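Local coordinates for putative DNA-binding protein (Ralstonia eutropha, PDB 2OBP) that probably binds DNA through a small winged-helix domain of helices and a two-stranded antiparallel hairpin, at residues D15-E20 with M50-R55. Residues are numbered along the deposited sequence; the frame is centred on the assembly and turned at random.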
loop_
_atom_site.group_PDB
_atom_site.type_symbol
_atom_site.label_atom_id
_atom_site.label_comp_id
_atom_site.label_asym_id
_atom_site.label_seq_id
_atom_site.Cartn_x
_atom_site.Cartn_y
_atom_site.Cartn_z
ATOM N N ASP A 15 11.560 4.466 8.644
ATOM C CA ASP A 15 11.767 3.569 7.492
ATOM C C ASP A 15 11.129 4.211 6.259
ATOM O O ASP A 15 9.885 4.307 6.168
ATOM C CB ASP A 15 11.154 2.181 7.742
ATOM C CG ASP A 15 11.422 1.174 6.580
ATOM O OD1 ASP A 15 11.787 1.586 5.474
ATOM O OD2 ASP A 15 11.276 -0.055 6.781
ATOM N N PRO A 16 11.961 4.641 5.294
ATOM C CA PRO A 16 11.436 5.369 4.144
ATOM C C PRO A 16 10.569 4.476 3.241
ATOM O O PRO A 16 9.700 4.970 2.521
ATOM C CB PRO A 16 12.690 5.866 3.442
ATOM C CG PRO A 16 13.756 4.871 3.831
ATOM C CD PRO A 16 13.436 4.498 5.230
ATOM N N ALA A 17 10.830 3.172 3.254
ATOM C CA ALA A 17 10.034 2.258 2.454
ATOM C C ALA A 17 8.600 2.141 2.948
ATOM O O ALA A 17 7.654 2.042 2.131
ATOM C CB ALA A 17 10.701 0.861 2.358
ATOM N N ILE A 18 8.396 2.157 4.261
ATOM C CA ILE A 18 7.035 2.110 4.778
ATOM C C ILE A 18 6.292 3.437 4.437
ATOM O O ILE A 18 5.138 3.445 4.012
ATOM C CB ILE A 18 6.973 1.783 6.286
ATOM C CG1 ILE A 18 7.544 0.372 6.580
ATOM C CG2 ILE A 18 5.511 1.893 6.735
ATOM C CD1 ILE A 18 7.805 0.035 8.041
ATOM N N VAL A 19 6.972 4.555 4.648
ATOM C CA VAL A 19 6.420 5.853 4.296
ATOM C C VAL A 19 6.051 5.919 2.814
ATOM O O VAL A 19 4.971 6.372 2.478
ATOM C CB VAL A 19 7.404 7.011 4.650
ATOM C CG1 VAL A 19 6.866 8.339 4.097
ATOM C CG2 VAL A 19 7.639 7.058 6.159
ATOM N N GLU A 20 6.931 5.453 1.938
ATOM C CA GLU A 20 6.698 5.573 0.509
ATOM C C GLU A 20 5.490 4.745 0.053
ATOM O O GLU A 20 4.669 5.206 -0.755
ATOM C CB GLU A 20 7.928 5.201 -0.294
ATOM C CG GLU A 20 7.860 5.695 -1.739
ATOM C CD GLU A 20 7.858 7.216 -1.873
ATOM O OE1 GLU A 20 8.250 7.922 -0.914
ATOM O OE2 GLU A 20 7.443 7.704 -2.943
HETATM N N MSE A 50 10.105 -5.714 -5.647
HETATM C CA MSE A 50 8.947 -6.465 -5.195
HETATM C C MSE A 50 9.144 -7.120 -3.812
HETATM O O MSE A 50 8.205 -7.194 -3.005
HETATM C CB MSE A 50 8.602 -7.502 -6.258
HETATM C CG MSE A 50 7.429 -8.353 -5.932
HETATM SE SE MSE A 50 5.790 -7.419 -5.481
HETATM C CE MSE A 50 5.540 -6.289 -6.907
ATOM N N SER A 51 10.353 -7.622 -3.532
ATOM C CA SER A 51 10.572 -8.270 -2.228
ATOM C C SER A 51 10.377 -7.278 -1.076
ATOM O O SER A 51 9.814 -7.625 -0.027
ATOM C CB SER A 51 11.972 -8.902 -2.156
ATOM O OG SER A 51 12.946 -7.920 -2.402
ATOM N N VAL A 52 10.849 -6.055 -1.251
ATOM C CA VAL A 52 10.690 -5.022 -0.224
ATOM C C VAL A 52 9.221 -4.606 -0.087
ATOM O O VAL A 52 8.677 -4.476 1.023
ATOM C CB VAL A 52 11.601 -3.794 -0.513
ATOM C CG1 VAL A 52 11.421 -2.760 0.599
ATOM C CG2 VAL A 52 13.046 -4.261 -0.636
ATOM N N LEU A 53 8.544 -4.468 -1.217
ATOM C CA LEU A 53 7.121 -4.111 -1.177
ATOM C C LEU A 53 6.352 -5.160 -0.385
ATOM O O LEU A 53 5.493 -4.807 0.451
ATOM C CB LEU A 53 6.525 -3.920 -2.572
ATOM C CG LEU A 53 4.990 -3.654 -2.560
ATOM C CD1 LEU A 53 4.609 -2.317 -1.864
ATOM C CD2 LEU A 53 4.380 -3.745 -3.985
ATOM N N ARG A 54 6.597 -6.435 -0.672
ATOM C CA ARG A 54 5.881 -7.515 0.031
ATOM C C ARG A 54 6.096 -7.489 1.541
ATOM O O ARG A 54 5.165 -7.717 2.308
ATOM C CB ARG A 54 6.219 -8.879 -0.553
ATOM C CG ARG A 54 5.608 -9.098 -1.961
ATOM C CD ARG A 54 5.740 -10.506 -2.400
ATOM N NE ARG A 54 5.359 -10.718 -3.810
ATOM C CZ ARG A 54 4.130 -11.028 -4.239
ATOM N NH1 ARG A 54 3.104 -11.139 -3.397
ATOM N NH2 ARG A 54 3.924 -11.226 -5.538
ATOM N N ARG A 55 7.324 -7.159 1.958
ATOM C CA ARG A 55 7.652 -7.055 3.363
ATOM C C ARG A 55 6.846 -5.928 4.014
ATOM O O ARG A 55 6.227 -6.099 5.063
ATOM C CB ARG A 55 9.182 -6.812 3.496
ATOM C CG ARG A 55 9.743 -6.761 4.921
ATOM C CD ARG A 55 9.640 -5.400 5.544
ATOM N NE ARG A 55 10.559 -4.409 4.956
ATOM C CZ ARG A 55 10.656 -3.126 5.313
ATOM N NH1 ARG A 55 9.892 -2.607 6.244
ATOM N NH2 ARG A 55 11.569 -2.354 4.728
#
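The order of helices and strands is that of a winged helix-turn-helix domain. The first turn of helix 16-28 crosses the start of helix 50-62, which by its place after helix 39-46 probably corresponds to the recognition helix, with the short segment axes 10.2 Å apart and 78° from parallel. A salt bridge on the protein surface ties the two together. Asp15 and Arg55 reach for each other tip to tip, their carboxylate and guanidinium planes turned 31° apart. Arg55 leaves its helix with CG anti to the backbone N, then bends at chi2 and again at chi3, which swings the guanidinium end-on to the acid. Both terminal nitrogens close on one oxygen. NH2 of Arg55 meets OD2 of Asp15 at 3.1 Å through the syn lone pair. Arg55 NH1 approaches the same Asp15 OD2 at 3.0 Å from above the carboxylate plane. Neither bond is straight, as expected when two donors of one guanidinium share a single acceptor. Arg55 NH1 also hydrogen-bonds Gln59 OE1 one turn on, which probably helps to fix the rotation of the group. Alongside the ion pair, the methyl CB of Ala17 lies 4.1 Å from CG1 of Val52, a small apolar contact continued further along helix 50-62, where Ala17 and Ile18 touch Val56. Ile18 crosses the arginine at about a right angle, its CG1 3.8 Å from Arg55 NH1. Asp15 is also the N-cap of its helix, so one carboxylate serves both jobs: while OD2 holds the arginine, OD1 of Asp15 accepts from Ala17 N at 2.9 Å, the amide lying above the carboxylate plane.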